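Local coordinates for transcriptional regulator, LacI family (Corynebacterium glutamicum, PDB 3H5T), which acts as an inositol-dependent transcriptional activator of the inositol phosphate synthase gene, binding a palindromic promoter motif and taking part in regulating cell wall biogenesis, at residues Lys139-Ile144 with Pro160-Met166. Sequence-based numbering, arbitrary orientation.
Sequences KGDPHI and PAREEGM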
ATOM      1  N   LYS A 139      -1.066 -15.523  -3.676  1.00 20.24           N
ATOM      2  CA  LYS A 139      -0.692 -16.740  -2.997  1.00 20.32           C
ATOM      3  C   LYS A 139      -0.427 -17.688  -4.159  1.00 20.91           C
ATOM      4  O   LYS A 139      -1.136 -17.637  -5.168  1.00 22.85           O
ATOM      5  CB  LYS A 139      -1.854 -17.251  -2.138  1.00 21.17           C
ATOM      6  CG  LYS A 139      -1.586 -18.581  -1.418  1.00 22.19           C
ATOM      7  CD  LYS A 139      -0.451 -18.470  -0.408  1.00 20.29           C
ATOM      8  CE  LYS A 139      -0.371 -19.722   0.449  1.00 22.06           C
ATOM      9  NZ  LYS A 139       0.650 -19.639   1.535  1.00 21.30           N
ATOM     10  N   GLY A 140       0.604 -18.520  -4.042  1.00 21.31           N
ATOM     11  CA  GLY A 140       0.914 -19.458  -5.106  1.00 20.26           C
ATOM     12  C   GLY A 140       1.694 -18.853  -6.257  1.00 22.72           C
ATOM     13  O   GLY A 140       1.827 -19.473  -7.313  1.00 24.86           O
ATOM     14  N   ASP A 141       2.202 -17.640  -6.065  1.00 22.80           N
ATOM     15  CA  ASP A 141       2.985 -16.965  -7.094  1.00 24.12           C
ATOM     16  C   ASP A 141       4.354 -17.653  -7.202  1.00 24.97           C
ATOM     17  O   ASP A 141       5.059 -17.830  -6.204  1.00 25.60           O
ATOM     18  CB  ASP A 141       3.159 -15.489  -6.734  1.00 24.95           C
ATOM     19  CG  ASP A 141       3.870 -14.701  -7.820  1.00 26.58           C
ATOM     20  OD1 ASP A 141       3.196 -14.150  -8.718  1.00 26.01           O
ATOM     21  OD2 ASP A 141       5.113 -14.642  -7.781  1.00 29.22           O
ATOM     22  N   PRO A 142       4.753 -18.045  -8.421  1.00 24.89           N
ATOM     23  CA  PRO A 142       6.043 -18.715  -8.589  1.00 23.97           C
ATOM     24  C   PRO A 142       7.261 -17.915  -8.131  1.00 24.27           C
ATOM     25  O   PRO A 142       8.322 -18.486  -7.895  1.00 25.47           O
ATOM     26  CB  PRO A 142       6.067 -19.050 -10.077  1.00 23.08           C
ATOM     27  CG  PRO A 142       5.277 -17.941 -10.686  1.00 25.69           C
ATOM     28  CD  PRO A 142       4.111 -17.797  -9.725  1.00 25.97           C
ATOM     29  N   HIS A 143       7.116 -16.601  -7.996  1.00 23.59           N
ATOM     30  CA  HIS A 143       8.241 -15.779  -7.544  1.00 21.91           C
ATOM     31  C   HIS A 143       8.512 -16.043  -6.065  1.00 22.00           C
ATOM     32  O   HIS A 143       9.661 -16.003  -5.618  1.00 22.07           O
ATOM     33  CB  HIS A 143       7.948 -14.297  -7.807  1.00 18.94           C
ATOM     34  CG  HIS A 143       7.810 -13.978  -9.262  1.00 17.94           C
ATOM     35  ND1 HIS A 143       8.897 -13.891 -10.110  1.00 18.12           N
ATOM     36  CD2 HIS A 143       6.715 -13.847 -10.044  1.00 16.07           C
ATOM     37  CE1 HIS A 143       8.473 -13.726 -11.349  1.00 16.13           C
ATOM     38  NE2 HIS A 143       7.154 -13.698 -11.338  1.00 15.78           N
ATOM     39  N   ILE A 144       7.450 -16.325  -5.314  1.00 22.60           N
ATOM     40  CA  ILE A 144       7.578 -16.641  -3.897  1.00 22.36           C
ATOM     41  C   ILE A 144       8.451 -17.892  -3.770  1.00 23.43           C
ATOM     42  O   ILE A 144       9.399 -17.916  -2.979  1.00 23.85           O
ATOM     43  CB  ILE A 144       6.203 -16.940  -3.256  1.00 21.82           C
ATOM     44  CG1 ILE A 144       5.332 -15.682  -3.272  1.00 21.75           C
ATOM     45  CG2 ILE A 144       6.391 -17.468  -1.838  1.00 20.76           C
ATOM     46  CD1 ILE A 144       5.874 -14.537  -2.454  1.00 22.09           C
ATOM     47  N   PRO A 160       1.364 -12.718   0.168  1.00 20.78           N
ATOM     48  CA  PRO A 160       0.537 -13.809   0.682  1.00 21.60           C
ATOM     49  C   PRO A 160       0.789 -14.131   2.152  1.00 21.87           C
ATOM     50  O   PRO A 160       1.919 -14.074   2.633  1.00 20.54           O
ATOM     51  CB  PRO A 160       0.932 -14.970  -0.215  1.00 21.64           C
ATOM     52  CG  PRO A 160       2.423 -14.762  -0.288  1.00 22.22           C
ATOM     53  CD  PRO A 160       2.546 -13.260  -0.529  1.00 20.44           C
ATOM     54  N   ALA A 161      -0.285 -14.489   2.842  1.00 21.41           N
ATOM     55  CA  ALA A 161      -0.221 -14.847   4.246  1.00 22.71           C
ATOM     56  C   ALA A 161       0.167 -16.306   4.377  1.00 22.30           C
ATOM     57  O   ALA A 161       0.049 -17.080   3.428  1.00 21.45           O
ATOM     58  CB  ALA A 161      -1.589 -14.630   4.901  1.00 20.33           C
ATOM     59  N   ARG A 162       0.633 -16.670   5.563  1.00 23.26           N
ATOM     60  CA  ARG A 162       0.986 -18.045   5.863  1.00 22.89           C
ATOM     61  C   ARG A 162       2.073 -18.698   5.008  1.00 24.62           C
ATOM     62  O   ARG A 162       1.922 -19.839   4.576  1.00 25.79           O
ATOM     63  CB  ARG A 162      -0.288 -18.897   5.831  1.00 22.06           C
ATOM     64  CG  ARG A 162      -1.333 -18.500   6.881  1.00 23.68           C
ATOM     65  CD  ARG A 162      -2.640 -19.261   6.706  1.00 21.67           C
ATOM     66  NE  ARG A 162      -3.351 -18.820   5.510  1.00 26.14           N
ATOM     67  CZ  ARG A 162      -4.026 -17.674   5.412  1.00 27.04           C
ATOM     68  NH1 ARG A 162      -4.099 -16.841   6.450  1.00 22.07           N
ATOM     69  NH2 ARG A 162      -4.619 -17.352   4.262  1.00 25.30           N
ATOM     70  N   GLU A 163       3.161 -17.980   4.750  1.00 23.90           N
ATOM     71  CA  GLU A 163       4.277 -18.557   4.009  1.00 25.46           C
ATOM     72  C   GLU A 163       5.282 -18.895   5.094  1.00 26.31           C
ATOM     73  O   GLU A 163       5.548 -18.072   5.958  1.00 27.71           O
ATOM     74  CB  GLU A 163       4.900 -17.553   3.031  1.00 22.20           C
ATOM     75  CG  GLU A 163       4.166 -17.408   1.708  1.00 21.18           C
ATOM     76  CD  GLU A 163       4.072 -18.716   0.937  1.00 21.97           C
ATOM     77  OE1 GLU A 163       5.095 -19.424   0.843  1.00 22.42           O
ATOM     78  OE2 GLU A 163       2.978 -19.031   0.416  1.00 18.26           O
ATOM     79  N   GLU A 164       5.832 -20.100   5.065  1.00 29.26           N
ATOM     80  CA  GLU A 164       6.795 -20.490   6.089  1.00 31.52           C
ATOM     81  C   GLU A 164       8.120 -19.731   5.969  1.00 28.88           C
ATOM     82  O   GLU A 164       8.640 -19.543   4.876  1.00 28.27           O
ATOM     83  CB  GLU A 164       7.056 -21.999   6.020  1.00 34.82           C
ATOM     84  CG  GLU A 164       8.091 -22.487   7.028  1.00 40.52           C
ATOM     85  CD  GLU A 164       8.583 -23.885   6.719  1.00 44.80           C
ATOM     86  OE1 GLU A 164       9.039 -24.109   5.575  1.00 46.44           O
ATOM     87  OE2 GLU A 164       8.518 -24.755   7.616  1.00 47.24           O
ATOM     88  N   GLY A 165       8.651 -19.297   7.107  1.00 28.35           N
ATOM     89  CA  GLY A 165       9.916 -18.579   7.131  1.00 25.55           C
ATOM     90  C   GLY A 165       9.888 -17.166   6.576  1.00 24.98           C
ATOM     91  O   GLY A 165      10.940 -16.569   6.355  1.00 25.05           O
ATOM     92  N   MET A 166       8.692 -16.622   6.365  1.00 22.28           N
ATOM     93  CA  MET A 166       8.548 -15.278   5.810  1.00 20.94           C
ATOM     94  C   MET A 166       7.614 -14.369   6.628  1.00 20.20           C
ATOM     95  O   MET A 166       6.400 -14.384   6.421  1.00 18.06           O
ATOM     96  CB  MET A 166       8.025 -15.369   4.360  1.00 20.15           C
ATOM     97  CG  MET A 166       9.040 -15.824   3.300  1.00 17.73           C
ATOM     98  SD  MET A 166       8.372 -15.921   1.590  1.00 10.19           S
ATOM     99  CE  MET A 166       9.308 -17.212   0.980  1.00 10.83           C
TER
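The carboxylate of Glu163 is met by the ammonium group of Lys139, which comes from above its plane. The line from Lys139 NZ to Glu163 OE2 lies 44° out of that plane and is 2.7 Å long, a salt bridge. The Arg162 guanidinium has the methyl of Ala161 over one face, displaced toward its rim. The backbone O of Ala161 also accepts from Lys139 NZ, at 3.2 Å and in the carbonyl plane, with a C=O...N angle of 158°. Two acceptors on the 160-166 loop thus grip one lysine nitrogen. Lys139 gets there with CG anti to the backbone N (chi1 177°) and a single bend at chi2. Its CD passes 3.8 Å from Pro160 CB, and the two side chains cross nearly at right angles.

Both segments belong to the N-terminal subdomain of the periplasmic-binding-protein-like effector domain, as in other LacI-family regulators, built on the seven-stranded sheet. Residues 139-144 lead from strand 132-135 into helix 142-150, with Asp141 at the N-cap. Residues 160-166 link parallel strands 154-157 and 168-171, beginning with a cis peptide bond before Pro160 and ending in a type II turn from Glu163 to Met166.

Ile144 supplies the apolar part of the contact. Its CD1 methyl points at the CG-CD edge of the Pro160 ring, 4.1 Å from Pro160 CD. The CG2 methyl of Ile144 lies beside the Glu163 carboxylate, 3.6 Å from Glu163 OE1, and is 4.1 Å from Met166 CE. Ile134 touches both Ile144 and Met166 from strand 132-135. Glu163 OE1 has its own salt bridge to Arg148 of helix 142-150, so cationic groups hold both carboxylate oxygens and would probably favour the ionised form.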